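Local structure of 4-hydroxy-tetrahydrodipicolinate synthase (Aquifex aeolicus, 2EHH) at residues T51-V63 against H86-G98. The protein probably catalyses the condensation of pyruvate with aspartate semialdehyde to 4-hydroxy-tetrahydrodipicolinate, a step of lysine biosynthesis. Sequence-based numbering, arbitrary orientation.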
loop_
_atom_site.group_PDB
_atom_site.type_symbol
_atom_site.label_atom_id
_atom_site.label_comp_id
_atom_site.label_asym_id
_atom_site.label_seq_id
_atom_site.Cartn_x
_atom_site.Cartn_y
_atom_site.Cartn_z
ATOM N N THR A 51 -1.414 -7.531 32.259
ATOM C CA THR A 51 -1.045 -8.916 32.505
ATOM C C THR A 51 -2.306 -9.756 32.370
ATOM O O THR A 51 -3.414 -9.249 32.536
ATOM C CB THR A 51 -0.483 -9.115 33.918
ATOM O OG1 THR A 51 -1.549 -9.033 34.869
ATOM C CG2 THR A 51 0.548 -8.042 34.234
ATOM N N PHE A 52 -2.129 -11.035 32.061
ATOM C CA PHE A 52 -3.247 -11.958 31.908
ATOM C C PHE A 52 -4.170 -11.877 33.123
ATOM O O PHE A 52 -5.393 -11.962 32.995
ATOM C CB PHE A 52 -2.715 -13.384 31.751
ATOM C CG PHE A 52 -3.781 -14.438 31.795
ATOM C CD1 PHE A 52 -4.577 -14.696 30.684
ATOM C CD2 PHE A 52 -4.001 -15.164 32.964
ATOM C CE1 PHE A 52 -5.580 -15.664 30.736
ATOM C CE2 PHE A 52 -4.999 -16.129 33.028
ATOM C CZ PHE A 52 -5.791 -16.380 31.912
ATOM N N GLU A 53 -3.576 -11.703 34.298
ATOM C CA GLU A 53 -4.345 -11.614 35.532
ATOM C C GLU A 53 -5.093 -10.288 35.659
ATOM O O GLU A 53 -6.195 -10.239 36.211
ATOM C CB GLU A 53 -3.426 -11.817 36.738
ATOM C CG GLU A 53 -4.074 -11.504 38.072
ATOM C CD GLU A 53 -3.224 -11.949 39.248
ATOM O OE1 GLU A 53 -2.013 -11.640 39.260
ATOM O OE2 GLU A 53 -3.770 -12.604 40.163
ATOM N N GLU A 54 -4.494 -9.210 35.164
ATOM C CA GLU A 54 -5.158 -7.914 35.225
ATOM C C GLU A 54 -6.360 -7.981 34.291
ATOM O O GLU A 54 -7.402 -7.391 34.576
ATOM C CB GLU A 54 -4.203 -6.786 34.807
ATOM C CG GLU A 54 -3.138 -6.472 35.853
ATOM C CD GLU A 54 -2.124 -5.444 35.378
ATOM O OE1 GLU A 54 -1.650 -5.568 34.229
ATOM O OE2 GLU A 54 -1.793 -4.522 36.157
ATOM N N HIS A 55 -6.214 -8.709 33.184
ATOM C CA HIS A 55 -7.304 -8.874 32.226
ATOM C C HIS A 55 -8.504 -9.501 32.922
ATOM O O HIS A 55 -9.622 -8.999 32.826
ATOM C CB HIS A 55 -6.905 -9.799 31.070
ATOM C CG HIS A 55 -6.414 -9.086 29.850
ATOM N ND1 HIS A 55 -5.159 -8.520 29.771
ATOM C CD2 HIS A 55 -6.999 -8.874 28.647
ATOM C CE1 HIS A 55 -4.991 -7.994 28.571
ATOM N NE2 HIS A 55 -6.092 -8.194 27.869
ATOM N N GLU A 56 -8.276 -10.613 33.612
ATOM C CA GLU A 56 -9.378 -11.282 34.285
ATOM C C GLU A 56 -9.948 -10.472 35.444
ATOM O O GLU A 56 -11.153 -10.502 35.686
ATOM C CB GLU A 56 -8.962 -12.692 34.737
ATOM C CG GLU A 56 -7.737 -12.789 35.611
ATOM C CD GLU A 56 -7.198 -14.215 35.674
ATOM O OE1 GLU A 56 -7.932 -15.155 35.289
ATOM O OE2 GLU A 56 -6.041 -14.397 36.112
ATOM N N LYS A 57 -9.097 -9.719 36.135
ATOM C CA LYS A 57 -9.552 -8.901 37.257
ATOM C C LYS A 57 -10.407 -7.726 36.767
ATOM O O LYS A 57 -11.430 -7.391 37.372
ATOM C CB LYS A 57 -8.352 -8.374 38.044
ATOM C CG LYS A 57 -8.701 -7.660 39.348
ATOM C CD LYS A 57 -9.323 -8.608 40.371
ATOM C CE LYS A 57 -9.459 -7.946 41.741
ATOM N NZ LYS A 57 -10.179 -6.638 41.690
ATOM N N VAL A 58 -9.987 -7.099 35.674
ATOM C CA VAL A 58 -10.732 -5.971 35.123
ATOM C C VAL A 58 -12.088 -6.421 34.591
ATOM O O VAL A 58 -13.098 -5.749 34.800
ATOM C CB VAL A 58 -9.938 -5.274 33.993
ATOM C CG1 VAL A 58 -10.851 -4.358 33.186
ATOM C CG2 VAL A 58 -8.800 -4.463 34.600
ATOM N N ILE A 59 -12.110 -7.557 33.901
ATOM C CA ILE A 59 -13.353 -8.079 33.356
ATOM C C ILE A 59 -14.309 -8.410 34.504
ATOM O O ILE A 59 -15.465 -7.987 34.514
ATOM C CB ILE A 59 -13.099 -9.347 32.514
ATOM C CG1 ILE A 59 -12.249 -8.991 31.287
ATOM C CG2 ILE A 59 -14.425 -9.961 32.069
ATOM C CD1 ILE A 59 -11.735 -10.206 30.514
ATOM N N GLU A 60 -13.813 -9.162 35.477
ATOM C CA GLU A 60 -14.620 -9.547 36.627
ATOM C C GLU A 60 -15.140 -8.304 37.353
ATOM O O GLU A 60 -16.305 -8.242 37.754
ATOM C CB GLU A 60 -13.777 -10.416 37.558
ATOM C CG GLU A 60 -14.479 -10.880 38.809
ATOM C CD GLU A 60 -13.662 -11.910 39.565
ATOM O OE1 GLU A 60 -12.466 -11.647 39.821
ATOM O OE2 GLU A 60 -14.218 -12.977 39.902
ATOM N N PHE A 61 -14.275 -7.305 37.499
ATOM C CA PHE A 61 -14.636 -6.053 38.163
ATOM C C PHE A 61 -15.716 -5.279 37.399
ATOM O O PHE A 61 -16.673 -4.775 37.989
ATOM C CB PHE A 61 -13.396 -5.164 38.306
ATOM C CG PHE A 61 -13.683 -3.808 38.887
ATOM C CD1 PHE A 61 -13.847 -3.645 40.258
ATOM C CD2 PHE A 61 -13.806 -2.695 38.064
ATOM C CE1 PHE A 61 -14.126 -2.391 40.799
ATOM C CE2 PHE A 61 -14.085 -1.438 38.595
ATOM C CZ PHE A 61 -14.245 -1.285 39.964
ATOM N N ALA A 62 -15.548 -5.170 36.085
ATOM C CA ALA A 62 -16.503 -4.444 35.254
ATOM C C ALA A 62 -17.885 -5.082 35.311
ATOM O O ALA A 62 -18.890 -4.383 35.399
ATOM C CB ALA A 62 -16.012 -4.390 33.808
ATOM N N VAL A 63 -17.932 -6.409 35.251
ATOM C CA VAL A 63 -19.206 -7.113 35.299
ATOM C C VAL A 63 -19.912 -6.819 36.619
ATOM O O VAL A 63 -21.107 -6.517 36.638
ATOM C CB VAL A 63 -19.008 -8.641 35.136
ATOM C CG1 VAL A 63 -20.316 -9.381 35.412
ATOM C CG2 VAL A 63 -18.527 -8.948 33.724
ATOM N N HIS A 86 -8.851 -19.866 27.031
ATOM C CA HIS A 86 -8.879 -19.710 28.480
ATOM C C HIS A 86 -9.454 -18.376 28.935
ATOM O O HIS A 86 -10.299 -18.335 29.824
ATOM C CB HIS A 86 -7.479 -19.899 29.071
ATOM C CG HIS A 86 -7.079 -21.334 29.222
ATOM N ND1 HIS A 86 -6.063 -21.742 30.063
ATOM C CD2 HIS A 86 -7.558 -22.462 28.643
ATOM C CE1 HIS A 86 -5.937 -23.054 29.997
ATOM N NE2 HIS A 86 -6.834 -23.517 29.141
ATOM N N LEU A 87 -9.006 -17.285 28.325
ATOM C CA LEU A 87 -9.498 -15.967 28.705
ATOM C C LEU A 87 -10.974 -15.802 28.355
ATOM O O LEU A 87 -11.727 -15.166 29.087
ATOM C CB LEU A 87 -8.668 -14.874 28.024
ATOM C CG LEU A 87 -8.904 -13.447 28.523
ATOM C CD1 LEU A 87 -8.791 -13.399 30.043
ATOM C CD2 LEU A 87 -7.888 -12.510 27.884
ATOM N N THR A 88 -11.390 -16.377 27.232
ATOM C CA THR A 88 -12.783 -16.276 26.828
ATOM C C THR A 88 -13.631 -17.106 27.799
ATOM O O THR A 88 -14.755 -16.731 28.137
ATOM C CB THR A 88 -12.976 -16.771 25.383
ATOM O OG1 THR A 88 -12.165 -15.981 24.501
ATOM C CG2 THR A 88 -14.427 -16.632 24.961
ATOM N N ALA A 89 -13.078 -18.226 28.257
ATOM C CA ALA A 89 -13.779 -19.084 29.211
ATOM C C ALA A 89 -14.004 -18.288 30.494
ATOM O O ALA A 89 -15.086 -18.334 31.087
ATOM C CB ALA A 89 -12.951 -20.333 29.506
ATOM N N HIS A 90 -12.973 -17.558 30.914
ATOM C CA HIS A 90 -13.047 -16.736 32.118
ATOM C C HIS A 90 -14.161 -15.698 32.005
ATOM O O HIS A 90 -14.969 -15.538 32.923
ATOM C CB HIS A 90 -11.715 -16.017 32.354
ATOM C CG HIS A 90 -11.767 -15.005 33.457
ATOM N ND1 HIS A 90 -11.804 -15.355 34.791
ATOM C CD2 HIS A 90 -11.830 -13.653 33.421
ATOM C CE1 HIS A 90 -11.886 -14.261 35.528
ATOM N NE2 HIS A 90 -11.905 -13.214 34.722
ATOM N N ALA A 91 -14.194 -14.988 30.880
ATOM C CA ALA A 91 -15.209 -13.965 30.647
ATOM C C ALA A 91 -16.601 -14.568 30.800
ATOM O O ALA A 91 -17.498 -13.963 31.388
ATOM C CB ALA A 91 -15.040 -13.370 29.248
ATOM N N LYS A 92 -16.770 -15.764 30.253
ATOM C CA LYS A 92 -18.029 -16.495 30.328
ATOM C C LYS A 92 -18.326 -16.746 31.807
ATOM O O LYS A 92 -19.411 -16.438 32.306
ATOM C CB LYS A 92 -17.870 -17.820 29.576
ATOM C CG LYS A 92 -18.877 -18.909 29.903
ATOM C CD LYS A 92 -20.233 -18.635 29.309
ATOM C CE LYS A 92 -21.133 -19.858 29.444
ATOM N NZ LYS A 92 -22.506 -19.573 28.936
ATOM N N GLU A 93 -17.329 -17.286 32.497
ATOM C CA GLU A 93 -17.427 -17.606 33.916
ATOM C C GLU A 93 -17.853 -16.460 34.821
ATOM O O GLU A 93 -18.687 -16.648 35.709
ATOM C CB GLU A 93 -16.086 -18.143 34.413
ATOM C CG GLU A 93 -15.792 -19.564 33.995
ATOM C CD GLU A 93 -16.711 -20.553 34.678
ATOM O OE1 GLU A 93 -16.778 -20.530 35.927
ATOM O OE2 GLU A 93 -17.366 -21.350 33.972
ATOM N N VAL A 94 -17.284 -15.276 34.612
ATOM C CA VAL A 94 -17.612 -14.141 35.464
ATOM C C VAL A 94 -18.816 -13.300 35.048
ATOM O O VAL A 94 -19.070 -12.250 35.636
ATOM C CB VAL A 94 -16.386 -13.211 35.657
ATOM C CG1 VAL A 94 -15.232 -14.000 36.261
ATOM C CG2 VAL A 94 -15.979 -12.590 34.337
ATOM N N GLY A 95 -19.550 -13.746 34.030
ATOM C CA GLY A 95 -20.745 -13.023 33.623
ATOM C C GLY A 95 -20.689 -11.980 32.523
ATOM O O GLY A 95 -21.621 -11.182 32.388
ATOM N N ALA A 96 -19.623 -11.964 31.731
ATOM C CA ALA A 96 -19.537 -10.991 30.646
ATOM C C ALA A 96 -20.635 -11.297 29.622
ATOM O O ALA A 96 -20.956 -12.460 29.382
ATOM C CB ALA A 96 -18.158 -11.064 29.984
ATOM N N ASP A 97 -21.207 -10.256 29.020
ATOM C CA ASP A 97 -22.262 -10.437 28.027
ATOM C C ASP A 97 -21.739 -10.888 26.670
ATOM O O ASP A 97 -22.469 -11.485 25.876
ATOM C CB ASP A 97 -23.052 -9.143 27.860
ATOM C CG ASP A 97 -23.658 -8.669 29.160
ATOM O OD1 ASP A 97 -23.120 -7.715 29.762
ATOM O OD2 ASP A 97 -24.668 -9.265 29.584
ATOM N N GLY A 98 -20.471 -10.603 26.401
ATOM C CA GLY A 98 -19.889 -11.004 25.134
ATOM C C GLY A 98 -18.378 -10.944 25.186
ATOM O O GLY A 98 -17.807 -10.366 26.113
#
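With CG anti to the backbone N (chi1 172°), the imidazole of His90 extends from its helix across to Glu56, where His90 NE2 donates to Glu56 O at 3.0 Å. The bond is fairly straight at hydrogen (153°), but the donor is tilted from the carbonyl plane. The helical Glu60 N reaches the same oxygen from the opposite face of that plane, so Glu56 O is gripped twice. Glu56 CB sits over one face of the His90 ring, 3.3 Å from its centroid, a CH-pi contact offset toward the rim. Without the imidazole, as with an alanine here, Glu56 O is likely to be left with the helical Glu60 N as its donor and a gap to open beside Glu56 CB. Leu87 divides its two methyls, CD1 lying 4.0 Å from Phe52 CE1 and CD2 3.8 Å from His55 CD2, and crosses His55 at about a right angle. Farther along, Ile59 CG2 packs against Val94 CG2 at 3.8 Å, and Val63 CG2 lies 4.3 Å from Ala96 CB. Gly95, at positive phi, ends helix 81-93 in a Schellman motif, with Ala96 N bonded to Ala91 O. Ile59 and Ala91 both touch Ala74 on strand 71-75, between the helices in sequence. The axes of segments 52-63 and 86-93 come within 9.7 Å and are inclined by 22°, as neighbouring, nearly parallel helices on the outside of a TIM barrel, the fold of the DapA family.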